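Local coordinates for extracellular solute-binding protein, family 3 (Methylophaga aminisulfidivorans MP, PDB 5SV6) that is of unknown function but has a periplasmic binding protein-like architecture and is probably linked to bacterial methanol oxidation, at residues 70-73 / 74-78; 176-179 / 180-183. All blocks are in the same frame, centred on the assembly; numbering follows the deposited sequence.

Interaction 1 (70-73 / 74-78); sequences LAKI and LADTM
Lys-72 and Asp-76 form an i to i+4 salt bridge on the outer side of helix 66-77, in the last turns of this helix of the family 3 solute-binding fold. The lysine chain folds back on itself to make it. CB starts away from the following turn, with CG anti to the backbone N (chi1 168°). CG is still 3.9 Å from Asp-76 OD2. Bends at chi2 and chi3 then carry CD obliquely up to the carboxylate, 3.1 Å from Asp-76 OD2. CE continues past Asp-76 OD1. NZ closes the salt bridge and hydrogen bond to Asp-76 OD1 at 3.1 Å, coming from above the carboxylate plane, 53° out of it. One water joins the same two groups, accepting from Lys-72 NZ and donating to Asp-76 OD1. That oxygen thus holds both the ammonium and the water, which probably stabilises its negative charge.

The backbone is regular here. The N atoms of Leu-74, Ala-75 and Asp-76 each bond to the carbonyl oxygen four residues earlier. Other side chains of the helix pack on neighbouring elements. Leu-70 and Ile-73 meet helix 276-286, and Leu-74 touches Ala-271 of helix 262-274. Ala-71 rests on Phe-84, and Ala-75 on Leu-82 and Leu-47, so the helix also lies against strands 82-87 and 47-52.

Near the C-terminal end, Ile-73 and Thr-77 lie side by side and point the same way. Ile-73 O takes two bonds from Thr-77, one from the backbone N and one from the hydroxyl. They arrive from opposite faces of the carbonyl plane. The hydroxyl bond, Thr-77 OG1 to Ile-73 O, is 2.7 Å long, with the donor 37° out of that plane.

Interaction 2 (176-179 / 180-183); sequences FNYT and MSLI
The C-terminal end of helix 172-180 and the turn that follows it are tied together by side chains and backbone. Met-180, a selenomethionine, lies across the ring of Phe-176, one turn earlier. Its CG sits over one face, 3.8 Å from the ring centroid, in a CH-pi contact. SE makes a more oblique Met-aromatic contact, with its centroid distance at 4.6 Å. The chain then bends, and CE ends 3.6 Å from Thr-179 CG2. With CG anti to the backbone N (chi1 -175°), the phenylalanine ring is swung forward along the helix to meet Met-180. A serine in place of Phe-176 would probably leave Met-180 CG and SE without the ring they lie against, opening a gap on that side. Met-180 also touches Pro-158 and Phe-185.

Tyr-178 and Leu-182 repeat the theme on another side. Leu-182 CD1 lies over the tyrosine face, 3.6 Å from Tyr-178 CZ. The phenol is fixed beyond the turn by a hydrogen bond from its OH group to Glu-203 of helix 197-206, which Leu-182 also touches.

Two carbonyls near the helix end each take two bonds. Tyr-178 O accepts from Ser-181 N and, at 2.6 Å, from Ser-181 OG, whose hydroxyl lies only 16° from the carbonyl plane. Thr-179 O accepts from Leu-182 N, 63° above its plane, and from Ile-183 N, nearly in line with the C=O bond. Four-residue bonds, such as Met-180 N to Phe-176 O, are joined by three-residue ones. Such mixed i+3 and i+4 bonding is typical of a helix C-terminus passing into a loop.

Interaction 1 comes first along the chain, and interaction 2 opens only after it has closed. Their centres are 38 Å apart, on opposite sides of the chain's centre, and their nearest atoms are about 23 Å apart. Both are local contacts near helix ends. Residues 70-77 lie in helix 66-77, packed beside strands 47-52 and 82-87 and helices 262-274 and 276-286, and Met-78 follows its end. Residues 176-183 end helix 172-180 and lead into a loop before helix 197-206. The two sites therefore lie toward opposite ends of a fold that is probably bilobed, as in other periplasmic binding proteins. They do not touch and are independent pieces of local helix packing, one in each half.

Interaction 1 (70-73 / 74-78)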
# COMPACT_ATOMS: atom_id res chain seq x y z
N LEU A 70 10.48 -9.74 3.15
CA LEU A 70 10.46 -10.22 1.77
C LEU A 70 11.82 -10.05 1.11
O LEU A 70 12.22 -10.89 0.30
CB LEU A 70 9.40 -9.47 0.96
CG LEU A 70 7.96 -9.75 1.38
CD1 LEU A 70 6.98 -8.91 0.59
CD2 LEU A 70 7.64 -11.26 1.26
N ALA A 71 12.52 -8.98 1.46
CA ALA A 71 13.82 -8.70 0.87
C ALA A 71 14.83 -9.77 1.30
O ALA A 71 15.67 -10.20 0.51
CB ALA A 71 14.31 -7.31 1.30
N LYS A 72 14.73 -10.18 2.55
CA LYS A 72 15.60 -11.23 3.09
C LYS A 72 15.36 -12.56 2.37
O LYS A 72 16.30 -13.23 1.93
CB LYS A 72 15.41 -11.31 4.62
CG LYS A 72 16.01 -12.51 5.37
CD LYS A 72 17.39 -12.92 4.91
CE LYS A 72 18.40 -11.80 4.90
NZ LYS A 72 19.13 -11.87 3.59
N ILE A 73 14.09 -12.93 2.22
CA ILE A 73 13.74 -14.10 1.43
C ILE A 73 14.29 -14.01 0.01
O ILE A 73 14.91 -14.96 -0.49
CB ILE A 73 12.21 -14.29 1.39
CG1 ILE A 73 11.69 -14.63 2.79
CG2 ILE A 73 11.83 -15.37 0.40
CD1 ILE A 73 10.18 -14.69 2.89
N LEU A 74 14.09 -12.87 -0.65
CA LEU A 74 14.55 -12.72 -2.03
C LEU A 74 16.08 -12.85 -2.14
O LEU A 74 16.60 -13.52 -3.04
CB LEU A 74 14.07 -11.38 -2.61
CG LEU A 74 14.47 -11.06 -4.06
CD1 LEU A 74 13.97 -12.14 -5.04
CD2 LEU A 74 13.94 -9.67 -4.45
N ALA A 75 16.80 -12.22 -1.22
CA ALA A 75 18.27 -12.28 -1.25
C ALA A 75 18.79 -13.70 -0.96
O ALA A 75 19.70 -14.18 -1.64
CB ALA A 75 18.88 -11.27 -0.31
N ASP A 76 18.21 -14.34 0.06
CA ASP A 76 18.58 -15.72 0.42
C ASP A 76 18.37 -16.66 -0.77
O ASP A 76 19.23 -17.49 -1.08
CB ASP A 76 17.74 -16.22 1.59
CG ASP A 76 18.16 -15.63 2.94
OD1 ASP A 76 19.21 -14.95 3.01
OD2 ASP A 76 17.44 -15.86 3.93
N THR A 77 17.22 -16.52 -1.42
CA THR A 77 16.86 -17.37 -2.55
C THR A 77 17.81 -17.20 -3.74
O THR A 77 18.08 -18.15 -4.47
CB THR A 77 15.41 -17.12 -2.98
OG1 THR A 77 14.57 -17.27 -1.84
CG2 THR A 77 14.98 -18.10 -4.08
N MSE A 78 18.35 -15.99 -3.89
CA MSE A 78 19.28 -15.69 -4.96
C MSE A 78 20.72 -15.94 -4.55
O MSE A 78 21.65 -15.69 -5.32
CB MSE A 78 19.14 -14.22 -5.39
CG MSE A 78 17.76 -13.87 -5.91
SE MSE A 78 17.56 -11.96 -6.22
CE MSE A 78 18.63 -11.85 -7.85
O HOH W 1 21.23 -13.74 2.21

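Interaction 2 (176-179 / 180-183)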
# COMPACT_ATOMS: atom_id res chain seq x y z
N PHE A 176 -13.10 17.14 2.74
CA PHE A 176 -11.77 17.66 2.46
C PHE A 176 -11.04 18.14 3.72
O PHE A 176 -9.89 17.75 3.96
CB PHE A 176 -11.86 18.79 1.43
CG PHE A 176 -10.53 19.31 0.99
CD1 PHE A 176 -9.97 20.42 1.61
CD2 PHE A 176 -9.84 18.71 -0.05
CE1 PHE A 176 -8.74 20.92 1.19
CE2 PHE A 176 -8.60 19.19 -0.47
CZ PHE A 176 -8.06 20.30 0.15
N ASN A 177 -11.68 19.00 4.50
CA ASN A 177 -11.05 19.50 5.73
C ASN A 177 -10.64 18.37 6.68
O ASN A 177 -9.55 18.38 7.23
CB ASN A 177 -11.94 20.51 6.45
CG ASN A 177 -12.19 21.77 5.63
OD1 ASN A 177 -11.43 22.08 4.71
ND2 ASN A 177 -13.25 22.49 5.96
N TYR A 178 -11.51 17.38 6.85
CA TYR A 178 -11.16 16.21 7.65
C TYR A 178 -9.91 15.48 7.13
O TYR A 178 -8.99 15.20 7.90
CB TYR A 178 -12.34 15.23 7.72
CG TYR A 178 -12.00 14.00 8.51
CD1 TYR A 178 -11.60 14.10 9.84
CD2 TYR A 178 -12.06 12.73 7.94
CE1 TYR A 178 -11.28 12.98 10.58
CE2 TYR A 178 -11.75 11.60 8.69
CZ TYR A 178 -11.36 11.74 10.01
OH TYR A 178 -11.03 10.63 10.75
N THR A 179 -9.87 15.21 5.83
CA THR A 179 -8.73 14.52 5.20
C THR A 179 -7.42 15.29 5.35
O THR A 179 -6.35 14.72 5.61
CB THR A 179 -9.01 14.30 3.69
OG1 THR A 179 -10.17 13.48 3.53
CG2 THR A 179 -7.83 13.62 3.01
N MSE A 180 -7.50 16.61 5.18
CA MSE A 180 -6.33 17.48 5.31
C MSE A 180 -5.83 17.62 6.75
O MSE A 180 -4.71 18.08 6.98
CB MSE A 180 -6.64 18.87 4.75
CG MSE A 180 -6.84 18.90 3.26
SE MSE A 180 -5.31 18.16 2.28
CE MSE A 180 -6.07 16.44 1.76
N SER A 181 -6.67 17.27 7.72
CA SER A 181 -6.27 17.30 9.13
C SER A 181 -5.46 16.05 9.48
O SER A 181 -4.85 15.98 10.55
CB SER A 181 -7.50 17.39 10.05
OG SER A 181 -8.16 16.13 10.20
N LEU A 182 -5.46 15.07 8.57
CA LEU A 182 -4.81 13.78 8.83
C LEU A 182 -3.53 13.55 8.02
O LEU A 182 -2.61 12.92 8.50
CB LEU A 182 -5.77 12.62 8.53
CG LEU A 182 -7.03 12.50 9.38
CD1 LEU A 182 -7.97 11.45 8.80
CD2 LEU A 182 -6.68 12.17 10.83
N ILE A 183 -3.50 14.04 6.79
CA ILE A 183 -2.42 13.69 5.87
C ILE A 183 -1.37 14.80 5.86
O ILE A 183 -1.71 15.98 5.76
CB ILE A 183 -2.95 13.45 4.43
CG1 ILE A 183 -4.06 12.38 4.42
CG2 ILE A 183 -1.80 13.05 3.49
CD1 ILE A 183 -3.63 11.01 4.98